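Local coordinates for RagB/SusD domain protein (Flavobacterium johnsoniae, PDB 5J90) that binds chitin as a SusD homolog, probably an outer-membrane lipoprotein, of a polysaccharide utilization locus for converting chitin, at residues 299-307 with 446-454. Residues are numbered along the deposited sequence; the frame is centred on the assembly and turned at random.
Sequences GVRTGIAIS and KLFPVLKNY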
loop_
_atom_site.group_PDB
_atom_site.type_symbol
_atom_site.label_atom_id
_atom_site.label_comp_id
_atom_site.label_asym_id
_atom_site.label_seq_id
_atom_site.Cartn_x
_atom_site.Cartn_y
_atom_site.Cartn_z
ATOM N N GLY A 299 3.435 -8.797 -33.861
ATOM C CA GLY A 299 2.566 -8.781 -32.701
ATOM C C GLY A 299 1.536 -7.676 -32.770
ATOM O O GLY A 299 1.667 -6.723 -33.553
ATOM N N VAL A 300 0.513 -7.806 -31.933
ATOM C CA VAL A 300 -0.608 -6.884 -31.881
ATOM C C VAL A 300 -0.527 -6.046 -30.599
ATOM O O VAL A 300 -0.236 -6.573 -29.514
ATOM C CB VAL A 300 -1.932 -7.659 -31.922
ATOM C CG1 VAL A 300 -3.114 -6.709 -31.862
ATOM C CG2 VAL A 300 -1.988 -8.529 -33.179
ATOM N N ARG A 301 -0.778 -4.746 -30.723
ATOM C CA ARG A 301 -0.759 -3.834 -29.582
ATOM C C ARG A 301 -2.020 -4.032 -28.744
ATOM O O ARG A 301 -3.114 -4.203 -29.279
ATOM C CB ARG A 301 -0.686 -2.390 -30.087
ATOM C CG ARG A 301 -0.613 -1.339 -28.998
ATOM C CD ARG A 301 0.808 -0.943 -28.721
ATOM N NE ARG A 301 0.877 0.047 -27.652
ATOM C CZ ARG A 301 1.252 1.314 -27.803
ATOM N NH1 ARG A 301 1.614 1.781 -28.996
ATOM N NH2 ARG A 301 1.280 2.116 -26.747
ATOM N N THR A 302 -1.874 -4.010 -27.418
ATOM C CA THR A 302 -3.045 -4.115 -26.549
ATOM C C THR A 302 -3.536 -2.745 -26.060
ATOM O O THR A 302 -2.747 -1.805 -25.900
ATOM C CB THR A 302 -2.806 -5.070 -25.346
ATOM O OG1 THR A 302 -4.061 -5.382 -24.729
ATOM C CG2 THR A 302 -1.878 -4.441 -24.313
ATOM N N GLY A 303 -4.843 -2.640 -25.838
ATOM C CA GLY A 303 -5.452 -1.395 -25.410
ATOM C C GLY A 303 -5.601 -0.405 -26.550
ATOM O O GLY A 303 -5.244 0.768 -26.421
ATOM N N ILE A 304 -6.149 -0.880 -27.663
ATOM C CA ILE A 304 -6.249 -0.069 -28.868
ATOM C C ILE A 304 -7.680 0.035 -29.372
ATOM O O ILE A 304 -8.585 -0.665 -28.906
ATOM C CB ILE A 304 -5.379 -0.650 -30.002
ATOM C CG1 ILE A 304 -5.789 -2.094 -30.305
ATOM C CG2 ILE A 304 -3.901 -0.578 -29.638
ATOM C CD1 ILE A 304 -5.168 -2.663 -31.576
ATOM N N ALA A 305 -7.878 0.927 -30.335
ATOM C CA ALA A 305 -9.134 0.972 -31.071
ATOM C C ALA A 305 -9.068 -0.097 -32.152
ATOM O O ALA A 305 -8.041 -0.254 -32.812
ATOM C CB ALA A 305 -9.333 2.350 -31.685
ATOM N N ILE A 306 -10.153 -0.847 -32.310
ATOM C CA ILE A 306 -10.201 -1.903 -33.316
ATOM C C ILE A 306 -11.377 -1.688 -34.260
ATOM O O ILE A 306 -12.537 -1.736 -33.850
ATOM C CB ILE A 306 -10.288 -3.304 -32.673
ATOM C CG1 ILE A 306 -8.995 -3.613 -31.912
ATOM C CG2 ILE A 306 -10.539 -4.370 -33.734
ATOM C CD1 ILE A 306 -9.043 -4.892 -31.100
ATOM N N SER A 307 -11.065 -1.447 -35.529
ATOM C CA SER A 307 -12.100 -1.222 -36.529
ATOM C C SER A 307 -12.765 -2.543 -36.896
ATOM O O SER A 307 -13.986 -2.677 -36.829
ATOM C CB SER A 307 -11.504 -0.558 -37.768
ATOM O OG SER A 307 -12.509 -0.293 -38.729
ATOM N N LYS A 446 9.554 -3.393 -18.803
ATOM C CA LYS A 446 8.757 -2.252 -19.232
ATOM C C LYS A 446 7.827 -2.698 -20.364
ATOM O O LYS A 446 8.255 -3.398 -21.285
ATOM C CB LYS A 446 9.654 -1.102 -19.714
ATOM C CG LYS A 446 10.741 -0.675 -18.725
ATOM C CD LYS A 446 10.175 -0.215 -17.394
ATOM C CE LYS A 446 9.403 1.085 -17.527
ATOM N NZ LYS A 446 9.105 1.685 -16.189
ATOM N N LEU A 447 6.562 -2.291 -20.280
ATOM C CA LEU A 447 5.536 -2.661 -21.256
ATOM C C LEU A 447 4.924 -1.430 -21.919
ATOM O O LEU A 447 4.875 -0.349 -21.333
ATOM C CB LEU A 447 4.422 -3.471 -20.574
ATOM C CG LEU A 447 4.825 -4.774 -19.876
ATOM C CD1 LEU A 447 3.623 -5.399 -19.169
ATOM C CD2 LEU A 447 5.452 -5.767 -20.857
ATOM N N PHE A 448 4.426 -1.589 -23.140
ATOM C CA PHE A 448 3.759 -0.473 -23.812
ATOM C C PHE A 448 2.447 -0.127 -23.113
ATOM O O PHE A 448 1.606 -1.000 -22.896
ATOM C CB PHE A 448 3.462 -0.814 -25.279
ATOM C CG PHE A 448 4.688 -1.085 -26.112
ATOM C CD1 PHE A 448 5.756 -0.198 -26.119
ATOM C CD2 PHE A 448 4.762 -2.219 -26.902
ATOM C CE1 PHE A 448 6.876 -0.442 -26.896
ATOM C CE2 PHE A 448 5.881 -2.472 -27.679
ATOM C CZ PHE A 448 6.934 -1.584 -27.677
ATOM N N PRO A 449 2.246 1.156 -22.780
ATOM C CA PRO A 449 0.982 1.567 -22.155
ATOM C C PRO A 449 -0.197 1.466 -23.123
ATOM O O PRO A 449 -0.023 1.575 -24.340
ATOM C CB PRO A 449 1.236 3.029 -21.775
ATOM C CG PRO A 449 2.327 3.481 -22.709
ATOM C CD PRO A 449 3.211 2.267 -22.860
ATOM N N VAL A 450 -1.397 1.255 -22.601
ATOM C CA VAL A 450 -2.577 1.230 -23.463
ATOM C C VAL A 450 -2.801 2.607 -24.085
ATOM O O VAL A 450 -2.368 3.624 -23.542
ATOM C CB VAL A 450 -3.862 0.763 -22.722
ATOM C CG1 VAL A 450 -3.691 -0.660 -22.199
ATOM C CG2 VAL A 450 -4.246 1.733 -21.595
ATOM N N LEU A 451 -3.467 2.625 -25.237
ATOM C CA LEU A 451 -3.810 3.868 -25.927
ATOM C C LEU A 451 -5.246 4.272 -25.641
ATOM O O LEU A 451 -5.609 5.438 -25.802
ATOM C CB LEU A 451 -3.610 3.712 -27.434
ATOM C CG LEU A 451 -2.158 3.483 -27.836
ATOM C CD1 LEU A 451 -2.043 3.226 -29.339
ATOM C CD2 LEU A 451 -1.301 4.663 -27.417
ATOM N N LYS A 452 -6.062 3.303 -25.230
ATOM C CA LYS A 452 -7.452 3.546 -24.864
ATOM C C LYS A 452 -7.701 3.028 -23.450
ATOM O O LYS A 452 -7.417 1.865 -23.141
ATOM C CB LYS A 452 -8.406 2.851 -25.845
ATOM C CG LYS A 452 -8.331 3.351 -27.291
ATOM C CD LYS A 452 -8.730 4.818 -27.382
ATOM C CE LYS A 452 -8.878 5.283 -28.824
ATOM N NZ LYS A 452 -9.410 6.677 -28.893
ATOM N N ASN A 453 -8.243 3.892 -22.601
ATOM C CA ASN A 453 -8.496 3.572 -21.200
ATOM C C ASN A 453 -9.927 3.977 -20.862
ATOM O O ASN A 453 -10.213 5.163 -20.673
ATOM C CB ASN A 453 -7.483 4.315 -20.319
ATOM C CG ASN A 453 -7.618 3.994 -18.831
ATOM O OD1 ASN A 453 -8.679 3.581 -18.352
ATOM N ND2 ASN A 453 -6.541 4.223 -18.091
ATOM N N TYR A 454 -10.818 2.992 -20.789
ATOM C CA TYR A 454 -12.239 3.232 -20.556
ATOM C C TYR A 454 -12.654 2.924 -19.115
ATOM O O TYR A 454 -13.802 2.556 -18.853
ATOM C CB TYR A 454 -13.078 2.401 -21.535
ATOM C CG TYR A 454 -12.894 2.793 -22.986
ATOM C CD1 TYR A 454 -13.027 4.118 -23.385
ATOM C CD2 TYR A 454 -12.571 1.850 -23.949
ATOM C CE1 TYR A 454 -12.857 4.489 -24.707
ATOM C CE2 TYR A 454 -12.401 2.211 -25.277
ATOM C CZ TYR A 454 -12.541 3.532 -25.646
ATOM O OH TYR A 454 -12.371 3.901 -26.964
HETATM O O HOH W 1 -0.003 -1.406 -25.348
#
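Arg301 reaches from one loop of this SusD-like fold to Phe448, Pro449 and Leu451 of another, joining the coil after helix 283-286 to the coil after helix 432-442. From CB its chain sets off with CG anti to the backbone N (chi1 -178°), turns about its CB-CG bond (chi2 96°) and runs through CD to NE. Arg301 NE lies 3.6 Å from Phe448 CB and donates to an ordered water. That water lies 2.8 Å from Thr302 O and 3.0 Å from Phe448 O, close to both backbones, without enough protons for every acceptor in its reach. The guanidinium is flanked on opposite faces, off-centre toward its rim, by Phe448 CG and Leu451 CG. Arg301 NH1 passes 3.9 Å from Leu451 CD1 and hydrogen-bonds to Asn395 O. A long, flat donor suits this place, since its faces accept apolar carbon while its rim feeds carbonyls; Arg301 NH2 gives Pro449 O a 2.8 Å hydrogen bond lying in the carbonyl plane.

Beyond it, Gly303 suits the spot because its phi is positive and Val450 CG1 packs 3.7 Å from Gly303 CA. Lys452 lays its aliphatic stem along Ala305. Gly303 O accepts two amides: Leu451 N at 2.8 Å, and Lys452 N from above the carbonyl plane.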